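Local coordinates for cyclic pyranopterin monophosphate synthase 2 (Mycobacterium tuberculosis, PDB 4FDF), which probably catalyses the conversion of (8S)-3',8-cyclo-7,8-dihydroguanosine 5'-triphosphate to cyclic pyranopterin monophosphate, a step of molybdenum cofactor biosynthesis, at residues Ser48-Ala53 and Lys140-Gly145; Ala91-Asp96 and Arg113-Thr118. One frame throughout, in Å; residues are numbered along the deposited sequence. Where two conformers were deposited one is given.

In the fold
Both contacts belong to one ferredoxin-like chain, in which helices pack on an antiparallel sheet, and they lie on opposite sides of its centre, about 34 Å apart between centres and about 20 Å at the nearest atoms. Along the chain Ser48-Ala53 comes first, Ala91-Asp96 and Arg113-Thr118 follow, and Lys140-Gly145 comes last, so interaction 2 falls wholly between the two halves of interaction 1. Interaction 1 sets the start of helix 49-57 against the loop joining helix 121-139 to strand 147-156, at the surface, away from the predicted substrate residues. Interaction 2 pairs the far ends of hairpin strands 92-101 and 105-116, near two of these, His88 and Glu123, and against another subunit of the hexamer.

Interaction 1. Residues Ser48-Ala53 and Lys140-Gly145; sequences SAQVVA and KAVDPG
Val142 gives up the most surface here, pushing its CG1 methyl into the angle between Gln50 and Val51 on the first turn of helix 49-57. CG1 stands anti to the backbone N (chi1 -176°), which carries it out of the loop toward the helix. There it meets CG2 of Val51 at 3.8 Å, the two valines sliding past each other in opposite directions. The extended side chain of Gln50 crosses Val142 obliquely, and the flat face of its amide lies over the same methyl, with Gln50 OE1 3.6 Å from Val142 CG1. Beta-branched valine suits both places, being short, rigid and apolar. Asp143 follows with its methylene: its CB lies 3.7 Å from Val51 CG2, the two side chains crossing at about a right angle. In the ferredoxin-like fold of this MoaC protein, the contact joins the start of one helix to the loop that leads from helix 121-139 into strand 147-156. Ser48 is the N-cap of helix 49-57. Its OG, held between the backbone N and the carbonyl carbon (chi1 67°), accepts from Val51 N at 3.1 Å, a role for which a short hydroxyl side chain is well fitted. No hydrogen bond crosses between the segments: Asp143 OD2 lies 3.5 Å from Ser48 N at a poor angle, and instead pairs with the hydroxyl of Thr47, just ahead of the cap.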
# COMPACT_ATOMS: atom_id res chain seq x y z
N SER B 48 14.52 -6.93 28.91
CA SER B 48 15.39 -6.81 30.08
C SER B 48 14.90 -5.73 31.03
O SER B 48 14.14 -4.84 30.64
CB SER B 48 16.82 -6.49 29.64
OG SER B 48 16.87 -5.20 29.05
N ALA B 49 15.35 -5.80 32.29
CA ALA B 49 15.00 -4.81 33.31
C ALA B 49 15.50 -3.44 32.89
O ALA B 49 14.83 -2.43 33.12
CB ALA B 49 15.58 -5.20 34.67
N GLN B 50 16.68 -3.43 32.27
CA GLN B 50 17.22 -2.22 31.69
C GLN B 50 16.28 -1.59 30.66
O GLN B 50 16.08 -0.37 30.67
CB GLN B 50 18.56 -2.50 31.03
CG GLN B 50 19.40 -1.24 30.87
CD GLN B 50 20.58 -1.43 29.97
OE1 GLN B 50 20.91 -2.55 29.56
NE2 GLN B 50 21.23 -0.34 29.64
N VAL B 51 15.71 -2.42 29.78
CA VAL B 51 14.79 -1.92 28.75
C VAL B 51 13.53 -1.35 29.40
O VAL B 51 13.10 -0.26 29.03
CB VAL B 51 14.47 -2.99 27.67
CG1 VAL B 51 13.25 -2.60 26.85
CG2 VAL B 51 15.66 -3.18 26.75
N VAL B 52 12.98 -2.06 30.37
CA VAL B 52 11.84 -1.58 31.15
C VAL B 52 12.21 -0.24 31.80
O VAL B 52 11.41 0.70 31.80
CB VAL B 52 11.39 -2.62 32.22
CG1 VAL B 52 10.32 -2.03 33.16
CG2 VAL B 52 10.86 -3.87 31.55
N ALA B 53 13.43 -0.17 32.34
CA ALA B 53 13.92 1.05 32.96
C ALA B 53 13.92 2.21 31.97
O ALA B 53 13.30 3.24 32.22
CB ALA B 53 15.31 0.84 33.57
N LYS B 140 15.90 -2.97 20.23
CA LYS B 140 16.89 -3.96 19.81
C LYS B 140 18.36 -3.54 20.00
O LYS B 140 19.25 -4.38 20.02
CB LYS B 140 16.65 -4.44 18.37
CG LYS B 140 16.79 -3.37 17.28
CD LYS B 140 16.56 -3.98 15.91
CE LYS B 140 17.11 -3.10 14.81
NZ LYS B 140 16.35 -1.86 14.65
N ALA B 141 18.60 -2.24 20.14
CA ALA B 141 19.95 -1.72 20.36
C ALA B 141 20.42 -1.88 21.82
O ALA B 141 21.62 -1.97 22.08
CB ALA B 141 20.05 -0.26 19.92
N VAL B 142 19.47 -1.92 22.75
CA VAL B 142 19.74 -2.18 24.16
C VAL B 142 19.64 -3.67 24.49
O VAL B 142 20.44 -4.20 25.26
CB VAL B 142 18.77 -1.39 25.09
CG1 VAL B 142 19.12 -1.59 26.56
CG2 VAL B 142 18.77 0.09 24.74
N ASP B 143 18.67 -4.35 23.89
CA ASP B 143 18.46 -5.79 24.09
C ASP B 143 18.10 -6.50 22.78
O ASP B 143 16.92 -6.73 22.50
CB ASP B 143 17.39 -6.01 25.17
CG ASP B 143 17.14 -7.49 25.48
OD1 ASP B 143 18.07 -8.31 25.35
OD2 ASP B 143 16.01 -7.82 25.88
N PRO B 144 19.10 -6.84 21.95
CA PRO B 144 18.84 -7.56 20.69
C PRO B 144 18.37 -9.00 20.90
O PRO B 144 17.84 -9.62 19.97
CB PRO B 144 20.19 -7.53 19.96
CG PRO B 144 21.21 -7.36 21.05
CD PRO B 144 20.54 -6.54 22.12
N GLY B 145 18.57 -9.53 22.11
CA GLY B 145 18.13 -10.89 22.45
C GLY B 145 16.66 -11.00 22.83
O GLY B 145 16.17 -12.10 23.09

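Interaction 2. Residues Ala91-Asp96 and Arg113-Thr118; sequences ALTGVD and RSTDRT
Arg113 O is the busiest acceptor between these two antiparallel strand ends. Thr93 N donates to Arg113 O at 2.8 Å and Gly94 N to Arg113 O at 3.3 Å, both from above the carbonyl plane, because Thr93 and Gly94 together face Arg113 in a classic beta bulge. Thr93 OG1 adds a weak bond to the same oxygen. The return bond is straighter: Arg113 N donates to Gly94 O at 2.8 Å, in the carbonyl plane. Over Gly94 runs the Arg113 side chain, bent at chi3 (-53°); Gly94, with no side chain, lets it come close over the backbone. That bend brings Arg113 NH2 to Asp96 OD1 at 2.8 Å, a salt bridge made at the guanidinium edge, with the carboxylate plane turned 59° away; NH1 assists weakly. Arg113 NE has a second acidic partner, Asp28 of a neighbouring subunit. Beyond the bulge, Ser114 OG, anti to its backbone N (chi1 177°), donates to Ala91 O at 2.5 Å. Asp116 OD2 takes Ala91 N through its anti lone pair at 3.3 Å, while Asp116 OD1 receives Arg117 N at 2.7 Å. Side chains thus serve the backbone polar groups of Ala91 at this end of the hairpin, and one arginine that pairs with two carboxylates, Asp96 and Asp28 of a neighbouring subunit, probably favours the ionised form of both while tying the bulge to the subunit interface.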
# COMPACT_ATOMS: atom_id res chain seq x y z
N ALA B 91 -14.51 -3.58 7.33
CA ALA B 91 -14.67 -2.22 7.79
C ALA B 91 -14.51 -2.19 9.30
O ALA B 91 -15.36 -2.69 10.03
CB ALA B 91 -16.04 -1.65 7.38
N LEU B 92 -13.40 -1.63 9.76
CA LEU B 92 -13.14 -1.58 11.19
C LEU B 92 -13.74 -0.32 11.77
O LEU B 92 -13.51 0.78 11.24
CB LEU B 92 -11.63 -1.68 11.48
CG LEU B 92 -10.85 -2.81 10.79
CD1 LEU B 92 -9.38 -2.82 11.25
CD2 LEU B 92 -11.48 -4.19 11.02
N THR B 93 -14.53 -0.48 12.82
CA THR B 93 -15.16 0.66 13.50
C THR B 93 -14.38 1.16 14.72
O THR B 93 -14.67 2.23 15.25
CB THR B 93 -16.64 0.38 13.88
OG1 THR B 93 -16.80 -0.96 14.35
CG2 THR B 93 -17.56 0.61 12.67
N GLY B 94 -13.37 0.40 15.15
CA GLY B 94 -12.52 0.82 16.26
C GLY B 94 -11.37 -0.13 16.54
O GLY B 94 -11.51 -1.34 16.35
N VAL B 95 -10.24 0.44 16.97
CA VAL B 95 -9.01 -0.30 17.24
C VAL B 95 -8.28 0.31 18.44
O VAL B 95 -7.90 1.48 18.41
CB VAL B 95 -8.00 -0.27 16.04
CG1 VAL B 95 -6.81 -1.19 16.32
CG2 VAL B 95 -8.67 -0.65 14.72
N ASP B 96 -8.08 -0.50 19.48
CA ASP B 96 -7.26 -0.09 20.62
C ASP B 96 -6.06 -1.01 20.78
O ASP B 96 -6.16 -2.23 20.55
CB ASP B 96 -8.08 -0.07 21.90
CG ASP B 96 -9.06 1.08 21.94
OD1 ASP B 96 -10.24 0.86 21.61
OD2 ASP B 96 -8.65 2.21 22.28
N ARG B 113 -12.99 -3.68 16.81
CA ARG B 113 -14.44 -3.72 16.62
C ARG B 113 -14.81 -3.48 15.16
O ARG B 113 -14.14 -2.69 14.45
CB ARG B 113 -15.14 -2.72 17.56
CG ARG B 113 -15.09 -3.12 19.05
CD ARG B 113 -15.30 -1.94 20.02
NE ARG B 113 -14.39 -0.82 19.74
CZ ARG B 113 -13.32 -0.49 20.47
NH1 ARG B 113 -12.99 -1.17 21.57
NH2 ARG B 113 -12.58 0.55 20.10
N SER B 114 -15.85 -4.17 14.72
CA SER B 114 -16.33 -4.08 13.34
C SER B 114 -17.79 -4.52 13.18
O SER B 114 -18.26 -5.44 13.86
CB SER B 114 -15.46 -4.93 12.42
OG SER B 114 -15.97 -4.91 11.09
N THR B 115 -18.49 -3.86 12.26
CA THR B 115 -19.81 -4.29 11.84
C THR B 115 -19.65 -4.90 10.46
O THR B 115 -19.62 -4.17 9.46
CB THR B 115 -20.78 -3.10 11.76
OG1 THR B 115 -20.73 -2.37 12.99
CG2 THR B 115 -22.21 -3.58 11.50
N ASP B 116 -19.52 -6.23 10.40
CA ASP B 116 -19.30 -6.92 9.12
C ASP B 116 -19.69 -8.41 9.11
O ASP B 116 -20.31 -8.91 10.05
CB ASP B 116 -17.85 -6.74 8.65
CG ASP B 116 -17.75 -6.45 7.15
OD1 ASP B 116 -18.26 -7.24 6.34
OD2 ASP B 116 -17.14 -5.42 6.79
N ARG B 117 -19.28 -9.09 8.04
CA ARG B 117 -19.75 -10.43 7.68
C ARG B 117 -18.91 -11.59 8.23
O ARG B 117 -19.30 -12.75 8.12
CB ARG B 117 -19.84 -10.55 6.15
CG ARG B 117 -20.98 -9.77 5.53
CD ARG B 117 -20.94 -9.77 4.01
NE ARG B 117 -22.28 -9.93 3.45
CZ ARG B 117 -23.13 -8.93 3.19
NH1 ARG B 117 -22.80 -7.67 3.42
NH2 ARG B 117 -24.33 -9.21 2.70
N THR B 118 -17.75 -11.27 8.80
CA THR B 118 -16.86 -12.28 9.39
C THR B 118 -16.11 -11.70 10.59
O THR B 118 -16.07 -10.49 10.77
CB THR B 118 -15.89 -12.94 8.34
OG1 THR B 118 -14.82 -13.61 9.02
CG2 THR B 118 -15.29 -11.92 7.40